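Local coordinates for periplasmic binding protein (Mycobacterium smegmatis, PDB 4MDY) that probably captures an iron-bearing solute outside the cytoplasmic membrane and hands it to an ABC transporter for uptake, as solute-binding proteins of family 8 do, at residues E132-Q137 with E153-V158; L44-V49 with S275-P280; N85-E90 with T103-D108; E61-W66 with G75-V80. All blocks are in the same frame, centred on the assembly; numbering follows the deposited sequence.

Contact 1: E132-Q137 with E153-V158; sequences EPWKDQ and ELIKSV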
loop_
_atom_site.group_PDB
_atom_site.type_symbol
_atom_site.label_atom_id
_atom_site.label_comp_id
_atom_site.label_asym_id
_atom_site.label_seq_id
_atom_site.Cartn_x
_atom_site.Cartn_y
_atom_site.Cartn_z
ATOM N N GLU A 132 -3.879 -5.354 -5.936
ATOM C CA GLU A 132 -5.345 -5.363 -5.981
ATOM C C GLU A 132 -5.881 -4.412 -4.906
ATOM O O GLU A 132 -5.165 -4.090 -3.949
ATOM C CB GLU A 132 -5.890 -6.778 -5.758
ATOM C CG GLU A 132 -5.750 -7.304 -4.333
ATOM C CD GLU A 132 -6.403 -8.653 -4.109
ATOM O OE1 GLU A 132 -7.096 -9.175 -5.009
ATOM O OE2 GLU A 132 -6.224 -9.192 -3.004
ATOM N N PRO A 133 -7.137 -3.952 -5.049
ATOM C CA PRO A 133 -7.700 -3.034 -4.053
ATOM C C PRO A 133 -7.426 -3.464 -2.600
ATOM O O PRO A 133 -7.660 -4.617 -2.235
ATOM C CB PRO A 133 -9.202 -3.059 -4.372
ATOM C CG PRO A 133 -9.244 -3.284 -5.841
ATOM C CD PRO A 133 -8.079 -4.194 -6.157
ATOM N N TRP A 134 -6.914 -2.540 -1.789
ATOM C CA TRP A 134 -6.530 -2.858 -0.405
ATOM C C TRP A 134 -7.663 -3.497 0.390
ATOM O O TRP A 134 -7.432 -4.384 1.192
ATOM C CB TRP A 134 -5.960 -1.626 0.333
ATOM C CG TRP A 134 -6.953 -0.625 0.826
ATOM C CD1 TRP A 134 -7.520 0.392 0.107
ATOM C CD2 TRP A 134 -7.501 -0.536 2.144
ATOM N NE1 TRP A 134 -8.387 1.107 0.897
ATOM C CE2 TRP A 134 -8.398 0.562 2.151
ATOM C CE3 TRP A 134 -7.329 -1.275 3.318
ATOM C CZ2 TRP A 134 -9.118 0.936 3.291
ATOM C CZ3 TRP A 134 -8.036 -0.899 4.452
ATOM C CH2 TRP A 134 -8.924 0.201 4.426
ATOM N N LYS A 135 -8.897 -3.070 0.154
ATOM C CA LYS A 135 -10.011 -3.648 0.888
ATOM C C LYS A 135 -10.257 -5.121 0.511
ATOM O O LYS A 135 -10.619 -5.928 1.368
ATOM C CB LYS A 135 -11.275 -2.810 0.694
ATOM C CG LYS A 135 -11.175 -1.424 1.321
ATOM C CD LYS A 135 -12.448 -0.623 1.084
ATOM C CE LYS A 135 -12.327 0.772 1.670
ATOM N NZ LYS A 135 -13.545 1.592 1.428
ATOM N N ASP A 136 -10.061 -5.466 -0.759
ATOM C CA ASP A 136 -10.250 -6.847 -1.206
ATOM C C ASP A 136 -9.206 -7.736 -0.539
ATOM O O ASP A 136 -9.506 -8.819 -0.039
ATOM C CB ASP A 136 -10.101 -6.965 -2.719
ATOM C CG ASP A 136 -11.199 -6.267 -3.479
ATOM O OD1 ASP A 136 -12.215 -5.860 -2.868
ATOM O OD2 ASP A 136 -11.033 -6.127 -4.710
ATOM N N GLN A 137 -7.972 -7.262 -0.530
ATOM C CA GLN A 137 -6.896 -7.986 0.133
ATOM C C GLN A 137 -7.142 -8.145 1.639
ATOM O O GLN A 137 -6.954 -9.228 2.192
ATOM C CB GLN A 137 -5.566 -7.284 -0.128
ATOM C CG GLN A 137 -4.425 -7.804 0.713
ATOM C CD GLN A 137 -3.095 -7.251 0.249
ATOM O OE1 GLN A 137 -2.764 -7.322 -0.933
ATOM N NE2 GLN A 137 -2.331 -6.685 1.177
ATOM N N GLU A 153 -14.265 -4.037 10.847
ATOM C CA GLU A 153 -14.110 -2.866 11.711
ATOM C C GLU A 153 -12.910 -1.993 11.320
ATOM O O GLU A 153 -13.031 -0.771 11.270
ATOM C CB GLU A 153 -13.970 -3.300 13.175
ATOM C CG GLU A 153 -13.750 -2.150 14.142
ATOM C CD GLU A 153 -14.906 -1.169 14.144
ATOM O OE1 GLU A 153 -16.059 -1.582 13.847
ATOM O OE2 GLU A 153 -14.655 0.016 14.437
ATOM N N LEU A 154 -11.768 -2.624 11.041
ATOM C CA LEU A 154 -10.551 -1.898 10.656
ATOM C C LEU A 154 -10.739 -1.128 9.341
ATOM O O LEU A 154 -10.311 0.020 9.221
ATOM C CB LEU A 154 -9.360 -2.857 10.533
ATOM C CG LEU A 154 -8.706 -3.298 11.844
ATOM C CD1 LEU A 154 -8.079 -4.675 11.685
ATOM C CD2 LEU A 154 -7.668 -2.279 12.310
ATOM N N ILE A 155 -11.392 -1.754 8.369
ATOM C CA ILE A 155 -11.708 -1.083 7.104
ATOM C C ILE A 155 -12.624 0.131 7.349
ATOM O O ILE A 155 -12.375 1.224 6.825
ATOM C CB ILE A 155 -12.342 -2.065 6.093
ATOM C CG1 ILE A 155 -11.313 -3.125 5.665
ATOM C CG2 ILE A 155 -12.861 -1.320 4.865
ATOM C CD1 ILE A 155 -11.894 -4.318 4.919
ATOM N N LYS A 156 -13.668 -0.067 8.151
ATOM C CA LYS A 156 -14.562 1.023 8.573
ATOM C C LYS A 156 -13.800 2.168 9.228
ATOM O O LYS A 156 -14.063 3.338 8.953
ATOM C CB LYS A 156 -15.591 0.525 9.590
ATOM C CG LYS A 156 -16.801 -0.172 9.004
ATOM C CD LYS A 156 -17.687 -0.740 10.107
ATOM C CE LYS A 156 -18.782 -1.632 9.536
ATOM N NZ LYS A 156 -19.685 -2.174 10.587
ATOM N N SER A 157 -12.881 1.810 10.118
ATOM C CA SER A 157 -12.090 2.781 10.877
ATOM C C SER A 157 -11.253 3.684 9.963
ATOM O O SER A 157 -11.178 4.891 10.177
ATOM C CB SER A 157 -11.179 2.047 11.864
ATOM O OG SER A 157 -10.484 2.963 12.680
ATOM N N VAL A 158 -10.626 3.089 8.952
ATOM C CA VAL A 158 -9.848 3.837 7.963
ATOM C C VAL A 158 -10.730 4.796 7.171
ATOM O O VAL A 158 -10.396 5.969 7.036
ATOM C CB VAL A 158 -9.104 2.892 6.997
ATOM C CG1 VAL A 158 -8.557 3.649 5.789
ATOM C CG2 VAL A 158 -7.986 2.167 7.733
#
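Trp-134 and Lys-135, in the first turn of helix 134-144, pack against Ile-155 and Val-158 of helix 148-168, whose length and place in the chain fit the single long helix that joins the two lobes of family 8 solute-binding proteins. Ile-155 and Val-158, three residues apart on that helix, both touch Trp-134. The benzene half of the indole does most of the touching. At its far corner CH2 of Trp-134 lies 3.7 Å from CG1 of Val-158, the two side chains arriving from opposite directions, while CZ3 of Trp-134 passes CG1 of Ile-155 at 4.1 Å. The indole can reach this far because its CG sits between the backbone N and the carbonyl carbon (chi1 78°), a crowded position. CG of Lys-135 stands 3.5 Å above the indole plane of Trp-134 near the rim, and the chain, extended beyond it, runs on toward the long helix. Beyond these first contacts, a salt bridge to Asp-159, just past Val-158 on the long helix, holds the ammonium end of Lys-135, and the Trp-134 ring meets Tyr-279 edge-to-face. Pro-133 occupies the N-cap position, and Pro-133 O accepts from Gln-137 N at 3.2 Å. No hydrogen bond crosses between the segments; on the lysine side the contact is aliphatic, with CE of Lys-135 lying 3.9 Å from CG2 of Ile-155.

Contact 2: L44-V49 with S275-P280; sequences LLAVGV and SPLSYP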
loop_
_atom_site.group_PDB
_atom_site.type_symbol
_atom_site.label_atom_id
_atom_site.label_comp_id
_atom_site.label_asym_id
_atom_site.label_seq_id
_atom_site.Cartn_x
_atom_site.Cartn_y
_atom_site.Cartn_z
ATOM N N LEU A 44 -2.266 -8.872 8.384
ATOM C CA LEU A 44 -2.109 -9.900 9.417
ATOM C C LEU A 44 -1.873 -9.283 10.801
ATOM O O LEU A 44 -2.580 -9.587 11.773
ATOM C CB LEU A 44 -0.967 -10.854 9.027
ATOM C CG LEU A 44 -1.322 -11.710 7.801
ATOM C CD1 LEU A 44 -0.101 -12.335 7.145
ATOM C CD2 LEU A 44 -2.338 -12.790 8.169
ATOM N N LEU A 45 -0.903 -8.381 10.874
ATOM C CA LEU A 45 -0.544 -7.740 12.138
ATOM C C LEU A 45 -1.677 -6.879 12.708
ATOM O O LEU A 45 -1.834 -6.803 13.923
ATOM C CB LEU A 45 0.731 -6.914 11.975
ATOM C CG LEU A 45 2.008 -7.749 11.789
ATOM C CD1 LEU A 45 3.167 -6.845 11.392
ATOM C CD2 LEU A 45 2.337 -8.538 13.044
ATOM N N ALA A 46 -2.470 -6.254 11.839
ATOM C CA ALA A 46 -3.612 -5.451 12.280
ATOM C C ALA A 46 -4.568 -6.254 13.157
ATOM O O ALA A 46 -5.162 -5.704 14.079
ATOM C CB ALA A 46 -4.363 -4.874 11.082
ATOM N N VAL A 47 -4.722 -7.545 12.862
ATOM C CA VAL A 47 -5.636 -8.410 13.621
ATOM C C VAL A 47 -4.924 -9.370 14.575
ATOM O O VAL A 47 -5.524 -10.314 15.074
ATOM C CB VAL A 47 -6.604 -9.175 12.684
ATOM C CG1 VAL A 47 -7.525 -8.197 11.963
ATOM C CG2 VAL A 47 -5.856 -10.044 11.682
ATOM N N GLY A 48 -3.637 -9.128 14.834
ATOM C CA GLY A 48 -2.911 -9.874 15.859
ATOM C C GLY A 48 -2.338 -11.207 15.417
ATOM O O GLY A 48 -1.938 -12.006 16.250
ATOM N N VAL A 49 -2.302 -11.450 14.113
ATOM C CA VAL A 49 -1.674 -12.643 13.571
ATOM C C VAL A 49 -0.243 -12.263 13.200
ATOM O O VAL A 49 -0.029 -11.459 12.294
ATOM C CB VAL A 49 -2.437 -13.173 12.348
ATOM C CG1 VAL A 49 -1.699 -14.348 11.717
ATOM C CG2 VAL A 49 -3.860 -13.576 12.757
ATOM N N SER A 275 -2.483 0.197 3.809
ATOM C CA SER A 275 -2.919 -0.924 4.629
ATOM C C SER A 275 -3.793 -0.468 5.797
ATOM O O SER A 275 -3.883 0.723 6.075
ATOM C CB SER A 275 -1.689 -1.659 5.158
ATOM O OG SER A 275 -1.195 -1.043 6.324
ATOM N N PRO A 276 -4.437 -1.421 6.495
ATOM C CA PRO A 276 -5.211 -1.075 7.696
ATOM C C PRO A 276 -4.390 -0.372 8.784
ATOM O O PRO A 276 -4.938 0.378 9.590
ATOM C CB PRO A 276 -5.696 -2.434 8.198
ATOM C CG PRO A 276 -5.781 -3.268 6.972
ATOM C CD PRO A 276 -4.646 -2.827 6.097
ATOM N N LEU A 277 -3.089 -0.619 8.810
ATOM C CA LEU A 277 -2.214 0.031 9.774
ATOM C C LEU A 277 -1.522 1.265 9.212
ATOM O O LEU A 277 -1.201 2.178 9.973
ATOM C CB LEU A 277 -1.168 -0.952 10.309
ATOM C CG LEU A 277 -1.698 -2.126 11.130
ATOM C CD1 LEU A 277 -0.544 -3.014 11.583
ATOM C CD2 LEU A 277 -2.497 -1.645 12.330
ATOM N N SER A 278 -1.287 1.309 7.901
ATOM C CA SER A 278 -0.533 2.421 7.323
ATOM C C SER A 278 -1.417 3.630 7.006
ATOM O O SER A 278 -0.985 4.780 7.148
ATOM C CB SER A 278 0.270 1.973 6.099
ATOM O OG SER A 278 -0.451 2.077 4.888
ATOM N N TYR A 279 -2.653 3.381 6.593
ATOM C CA TYR A 279 -3.541 4.489 6.239
ATOM C C TYR A 279 -3.843 5.474 7.384
ATOM O O TYR A 279 -3.964 6.671 7.125
ATOM C CB TYR A 279 -4.847 3.989 5.601
ATOM C CG TYR A 279 -4.835 3.908 4.084
ATOM C CD1 TYR A 279 -4.215 4.889 3.298
ATOM C CD2 TYR A 279 -5.483 2.866 3.429
ATOM C CE1 TYR A 279 -4.213 4.806 1.914
ATOM C CE2 TYR A 279 -5.498 2.782 2.050
ATOM C CZ TYR A 279 -4.869 3.751 1.294
ATOM O OH TYR A 279 -4.895 3.654 -0.074
ATOM N N PRO A 280 -3.977 4.986 8.638
ATOM C CA PRO A 280 -4.039 5.912 9.780
ATOM C C PRO A 280 -2.855 6.876 9.857
ATOM O O PRO A 280 -3.038 8.035 10.234
ATOM C CB PRO A 280 -4.082 4.970 10.990
ATOM C CG PRO A 280 -4.813 3.774 10.469
ATOM C CD PRO A 280 -4.315 3.610 9.051
#
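Ala-46, in the last turn of helix 40-46, which a Schellman motif ends, packs against Pro-276 and Leu-277, at the turn that leads into helix 279-294. In the motif Val-49 N returns to Leu-44 O at 3.0 Å and Gly-48 N to Leu-45 O; Gly-48, with its positive phi, is the C-prime residue. Leu-44 O also accepts from Val-47 N. Across the gap the chemistry is wholly apolar. CB of Ala-46 points at the turn and lies 3.8 Å from CG of Leu-277 and 4.0 Å from CB of Pro-276. Both branches of Leu-277 lie on Ala-46: CD2 on its methyl and CA, CD1 on its backbone, 3.8 Å from Ala-46 N and 4.1 Å from CB of Leu-45. Behind this surface two serines lock the turn reciprocally. Ser-275 OG accepts from Ser-278 N at 2.8 Å, an ST motif, and Ser-278 OG accepts from Ser-275 N along a nearly straight bond (168°). Ser-275 OG is also bonded to Asp-42 of helix 40-46, adding a polar link between the same two elements. Around the contact, helix 148-168 packs on Ala-46 through Leu-154, helix 67-73 meets Leu-277 through Trp-68 and Gln-72, and strand 33-35 lies against Leu-44.

Contact 3: N85-E90 with T103-D108; sequences NGIPVE and TNAGLD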
loop_
_atom_site.group_PDB
_atom_site.type_symbol
_atom_site.label_atom_id
_atom_site.label_comp_id
_atom_site.label_asym_id
_atom_site.label_seq_id
_atom_site.Cartn_x
_atom_site.Cartn_y
_atom_site.Cartn_z
ATOM N N ASN A 85 13.823 -13.195 -7.199
ATOM C CA ASN A 85 13.731 -14.286 -8.171
ATOM C C ASN A 85 12.375 -14.960 -8.114
ATOM O O ASN A 85 12.281 -16.185 -8.145
ATOM C CB ASN A 85 14.836 -15.315 -7.918
ATOM C CG ASN A 85 16.220 -14.718 -8.029
ATOM O OD1 ASN A 85 17.096 -15.003 -7.214
ATOM N ND2 ASN A 85 16.424 -13.880 -9.039
ATOM N N GLY A 86 11.324 -14.152 -8.038
ATOM C CA GLY A 86 9.965 -14.670 -7.905
ATOM C C GLY A 86 9.692 -15.193 -6.507
ATOM O O GLY A 86 10.521 -15.056 -5.599
ATOM N N ILE A 87 8.526 -15.806 -6.330
ATOM C CA ILE A 87 8.127 -16.300 -5.021
ATOM C C ILE A 87 9.052 -17.462 -4.666
ATOM O O ILE A 87 9.166 -18.411 -5.446
ATOM C CB ILE A 87 6.653 -16.748 -5.013
ATOM C CG1 ILE A 87 5.743 -15.542 -5.280
ATOM C CG2 ILE A 87 6.295 -17.394 -3.682
ATOM C CD1 ILE A 87 4.367 -15.914 -5.786
ATOM N N PRO A 88 9.743 -17.374 -3.512
ATOM C CA PRO A 88 10.702 -18.415 -3.139
ATOM C C PRO A 88 9.999 -19.647 -2.572
ATOM O O PRO A 88 9.840 -19.780 -1.359
ATOM C CB PRO A 88 11.575 -17.721 -2.086
ATOM C CG PRO A 88 10.667 -16.725 -1.451
ATOM C CD PRO A 88 9.703 -16.282 -2.520
ATOM N N VAL A 89 9.594 -20.547 -3.462
ATOM C CA VAL A 89 8.770 -21.693 -3.082
ATOM C C VAL A 89 9.514 -22.633 -2.130
ATOM O O VAL A 89 8.939 -23.077 -1.130
ATOM C CB VAL A 89 8.258 -22.458 -4.324
ATOM C CG1 VAL A 89 7.565 -23.759 -3.925
ATOM C CG2 VAL A 89 7.304 -21.573 -5.119
ATOM N N GLU A 90 10.786 -22.911 -2.430
ATOM C CA GLU A 90 11.585 -23.831 -1.613
ATOM C C GLU A 90 11.807 -23.282 -0.207
ATOM O O GLU A 90 11.739 -24.034 0.766
ATOM C CB GLU A 90 12.940 -24.139 -2.272
ATOM C CG GLU A 90 12.865 -24.836 -3.629
ATOM C CD GLU A 90 12.419 -26.294 -3.563
ATOM O OE1 GLU A 90 12.151 -26.818 -2.455
ATOM O OE2 GLU A 90 12.339 -26.924 -4.641
ATOM N N THR A 103 -1.532 -12.535 -1.810
ATOM C CA THR A 103 -2.489 -11.734 -2.560
ATOM C C THR A 103 -1.793 -10.629 -3.356
ATOM O O THR A 103 -2.346 -10.131 -4.330
ATOM C CB THR A 103 -3.538 -11.099 -1.621
ATOM O OG1 THR A 103 -2.885 -10.243 -0.678
ATOM C CG2 THR A 103 -4.301 -12.163 -0.874
ATOM N N ASN A 104 -0.568 -10.279 -2.954
ATOM C CA ASN A 104 0.186 -9.179 -3.549
ATOM C C ASN A 104 1.618 -9.631 -3.838
ATOM O O ASN A 104 2.584 -9.006 -3.397
ATOM C CB ASN A 104 0.176 -7.987 -2.585
ATOM C CG ASN A 104 0.686 -6.699 -3.214
ATOM O OD1 ASN A 104 0.858 -6.596 -4.428
ATOM N ND2 ASN A 104 0.908 -5.699 -2.382
ATOM N N ALA A 105 1.722 -10.726 -4.583
ATOM C CA ALA A 105 2.976 -11.452 -4.776
ATOM C C ALA A 105 3.273 -11.821 -6.245
ATOM O O ALA A 105 4.274 -12.487 -6.522
ATOM C CB ALA A 105 2.947 -12.711 -3.920
ATOM N N GLY A 106 2.421 -11.391 -7.175
ATOM C CA GLY A 106 2.568 -11.751 -8.586
ATOM C C GLY A 106 2.255 -13.213 -8.865
ATOM O O GLY A 106 2.757 -13.797 -9.821
ATOM N N LEU A 107 1.391 -13.792 -8.042
ATOM C CA LEU A 107 1.064 -15.205 -8.131
ATOM C C LEU A 107 0.397 -15.546 -9.462
ATOM O O LEU A 107 -0.520 -14.847 -9.891
ATOM C CB LEU A 107 0.138 -15.576 -6.972
ATOM C CG LEU A 107 -0.030 -17.043 -6.610
ATOM C CD1 LEU A 107 1.298 -17.639 -6.161
ATOM C CD2 LEU A 107 -1.080 -17.176 -5.519
ATOM N N ASP A 108 0.871 -16.603 -10.121
ATOM C CA ASP A 108 0.137 -17.195 -11.252
ATOM C C ASP A 108 -0.399 -18.587 -10.886
ATOM O O ASP A 108 -0.151 -19.084 -9.788
ATOM C CB ASP A 108 0.979 -17.208 -12.547
ATOM C CG ASP A 108 2.303 -17.927 -12.398
ATOM O OD1 ASP A 108 2.380 -18.939 -11.675
ATOM O OD2 ASP A 108 3.279 -17.479 -13.031
#
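Glu-40 OE2 accepts a hydrogen bond from Asn-104 N and a weak one from Thr-103 N, fixing the start of the loop in which Ala-105 and Leu-107 receive Ile-87. Asn-104 is held by its side chain as well: its OD1 takes the amide hydrogen of Phe-131 and its ND2 donates to Thr-39 OG1, so both ends of the buried amide are satisfied. The contact itself shows how a single aliphatic chain can link two loops without any hydrogen bond between them. Ile-87 points its CB at the opposite loop, and its long branch does the touching. With CG1 anti to the carbonyl carbon (chi1 -64°) and the chain extended beyond (chi2 159°), CD1 is carried to the tip of the reach. There CD1 of Ile-87 meets CD1 of Leu-107 at 3.5 Å, a tight approach for two methyls, and CB of Ala-105 at 4.0 Å. The carbonyl O of Ala-105 also lies 3.5 Å from CD1 of Ile-87 and 3.6 Å from its CG1, a polar atom resting on hydrocarbon. The flanking turns serve neighbouring helices: Pro-88, at the centre of an inverse gamma turn, is the N-cap residue of helix 89-94, and Asp-108 caps helix 109-116, with OD1 bonded to Thr-111 as well. Ile-87 also touches Thr-111 on helix 109-116. Leu-107 packs on Tyr-112 and Leu-115 of that helix and on Ala-123 of strand 121-123. The contact lies where the loops after strands 79-81 and 99-102 approach one another.

Contact 4: E61-W66 with G75-V80; sequences EPFGVW and GAQPAV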
loop_
_atom_site.group_PDB
_atom_site.type_symbol
_atom_site.label_atom_id
_atom_site.label_comp_id
_atom_site.label_asym_id
_atom_site.label_seq_id
_atom_site.Cartn_x
_atom_site.Cartn_y
_atom_site.Cartn_z
ATOM N N GLU A 61 13.589 -1.677 6.203
ATOM C CA GLU A 61 13.025 -1.693 7.547
ATOM C C GLU A 61 13.307 -3.041 8.197
ATOM O O GLU A 61 13.392 -4.049 7.503
ATOM C CB GLU A 61 11.516 -1.460 7.491
ATOM C CG GLU A 61 11.124 -0.143 6.839
ATOM C CD GLU A 61 11.483 1.073 7.677
ATOM O OE1 GLU A 61 11.511 0.960 8.920
ATOM O OE2 GLU A 61 11.727 2.153 7.093
ATOM N N PRO A 62 13.444 -3.070 9.531
ATOM C CA PRO A 62 13.691 -4.348 10.217
ATOM C C PRO A 62 12.554 -5.355 10.012
ATOM O O PRO A 62 11.380 -5.046 10.287
ATOM C CB PRO A 62 13.821 -3.956 11.697
ATOM C CG PRO A 62 13.368 -2.537 11.794
ATOM C CD PRO A 62 13.506 -1.919 10.447
ATOM N N PHE A 63 12.919 -6.537 9.512
ATOM C CA PHE A 63 11.972 -7.605 9.171
ATOM C C PHE A 63 11.007 -7.244 8.032
ATOM O O PHE A 63 10.022 -7.947 7.808
ATOM C CB PHE A 63 11.197 -8.065 10.412
ATOM C CG PHE A 63 12.078 -8.584 11.509
ATOM C CD1 PHE A 63 12.739 -9.794 11.365
ATOM C CD2 PHE A 63 12.250 -7.864 12.680
ATOM C CE1 PHE A 63 13.550 -10.279 12.372
ATOM C CE2 PHE A 63 13.060 -8.342 13.694
ATOM C CZ PHE A 63 13.712 -9.548 13.536
ATOM N N GLY A 64 11.311 -6.171 7.305
ATOM C CA GLY A 64 10.421 -5.641 6.265
ATOM C C GLY A 64 9.154 -5.019 6.826
ATOM O O GLY A 64 8.223 -4.710 6.077
ATOM N N VAL A 65 9.125 -4.826 8.142
ATOM C CA VAL A 65 7.959 -4.317 8.850
ATOM C C VAL A 65 8.223 -2.857 9.204
ATOM O O VAL A 65 9.165 -2.537 9.932
ATOM C CB VAL A 65 7.666 -5.141 10.119
ATOM C CG1 VAL A 65 6.482 -4.571 10.892
ATOM C CG2 VAL A 65 7.388 -6.587 9.753
ATOM N N TRP A 66 7.377 -1.985 8.675
ATOM C CA TRP A 66 7.532 -0.541 8.834
ATOM C C TRP A 66 7.065 -0.087 10.223
ATOM O O TRP A 66 6.380 -0.844 10.928
ATOM C CB TRP A 66 6.774 0.185 7.708
ATOM C CG TRP A 66 7.494 0.116 6.377
ATOM C CD1 TRP A 66 7.754 -1.005 5.640
ATOM C CD2 TRP A 66 8.048 1.211 5.640
ATOM N NE1 TRP A 66 8.426 -0.677 4.496
ATOM C CE2 TRP A 66 8.619 0.680 4.469
ATOM C CE3 TRP A 66 8.120 2.589 5.859
ATOM C CZ2 TRP A 66 9.245 1.483 3.514
ATOM C CZ3 TRP A 66 8.743 3.381 4.909
ATOM C CH2 TRP A 66 9.287 2.827 3.753
ATOM N N GLY A 75 8.234 -8.524 19.836
ATOM C CA GLY A 75 9.558 -9.154 19.863
ATOM C C GLY A 75 9.779 -10.252 18.838
ATOM O O GLY A 75 10.829 -10.896 18.850
ATOM N N ALA A 76 8.808 -10.473 17.951
ATOM C CA ALA A 76 8.902 -11.568 16.983
ATOM C C ALA A 76 10.062 -11.390 16.005
ATOM O O ALA A 76 10.414 -10.270 15.627
ATOM C CB ALA A 76 7.594 -11.725 16.223
ATOM N N GLN A 77 10.632 -12.517 15.588
ATOM C CA GLN A 77 11.819 -12.540 14.736
ATOM C C GLN A 77 11.529 -13.349 13.467
ATOM O O GLN A 77 12.109 -14.422 13.256
ATOM C CB GLN A 77 13.002 -13.161 15.505
ATOM C CG GLN A 77 13.266 -12.573 16.889
ATOM C CD GLN A 77 13.966 -11.225 16.840
ATOM O OE1 GLN A 77 15.016 -11.091 16.222
ATOM N NE2 GLN A 77 13.393 -10.225 17.505
ATOM N N PRO A 78 10.624 -12.847 12.611
ATOM C CA PRO A 78 10.244 -13.638 11.438
ATOM C C PRO A 78 11.360 -13.746 10.415
ATOM O O PRO A 78 12.219 -12.872 10.337
ATOM C CB PRO A 78 9.073 -12.841 10.846
ATOM C CG PRO A 78 9.337 -11.445 11.261
ATOM C CD PRO A 78 9.919 -11.553 12.645
ATOM N N ALA A 79 11.339 -14.816 9.633
ATOM C CA ALA A 79 12.196 -14.914 8.464
ATOM C C ALA A 79 11.806 -13.819 7.470
ATOM O O ALA A 79 10.624 -13.448 7.364
ATOM C CB ALA A 79 12.074 -16.289 7.825
ATOM N N VAL A 80 12.802 -13.290 6.765
ATOM C CA VAL A 80 12.577 -12.268 5.747
ATOM C C VAL A 80 12.825 -12.832 4.358
ATOM O O VAL A 80 13.922 -13.270 4.041
ATOM C CB VAL A 80 13.478 -11.036 5.953
ATOM C CG1 VAL A 80 13.187 -9.981 4.886
ATOM C CG2 VAL A 80 13.283 -10.465 7.352
#
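Phe-63 and Val-80, their CA atoms 5.8 Å apart, mark where two overlapping turns pass the start of strand 79-81: Gly-64 N bonds Glu-61 O, Val-65 N bonds Pro-62 O, and Phe-63 and Gly-64 both have positive phi. From the left-handed backbone of Phe-63 the ring, with CG anti to the carbonyl carbon, reaches the other segment, where Ala-76, Gln-77, Pro-78 and Val-80 meet it. Pro-78 makes a CH-pi contact in which its CD stands over one face, 3.9 Å from the centroid of the Phe-63 ring and 24° from the ring normal. On the same face, toward the rim, lies Ala-76 O, 3.8 Å from CE2 of Phe-63. The edge is met differently: OE1 of Gln-77 approaches close to the ring plane, 3.4 Å from CZ of Phe-63, with the amide turned almost perpendicular to the ring (88°). A bend at chi2 (-77°) folds the Gln-77 chain back, and its NE2 donates to Gly-75 O at 3.0 Å; the partner lies in the amide plane, which would help set the rotation of the amide. Val-80 touches from an oblique side, CG2 lying 3.6 Å from CA of Phe-63, while Leu-73 of helix 67-73 also packs on the phenyl. That helix completes the crossover between parallel strands 53-55 and 79-81. With no hydrogen bond between the segments, cohesion rests on the ring: its pi face receives an aliphatic C-H, whereas its edge, where the hydrogens carry slight positive charge, probably attracts the glutamine oxygen weakly.

Contact 2 joins chain regions 226 residues apart and spans the other three, which come in the order 4, 3, 1 along the sequence. Contacts 1 and 2, with centres about 10 Å apart, meet at the long helix 148-168, which carries part of contact 1 and packs on contact 2, Val-158 touching Tyr-279. Contact 3 lies about 22 Å between centres from each of them, yet a weak hydrogen bond between Gln-137 and Thr-103 connects it to contact 1. Contact 4, about 14 Å centre to centre from contact 2, touches it through Leu-45 and Val-65. Contacts 3 and 4 lie within the N-terminal part of the chain, joining loops around strands 79-81 and 99-102, whereas contacts 1 and 2 gather at the linker helix, consistent with the limited hinge motion of this family.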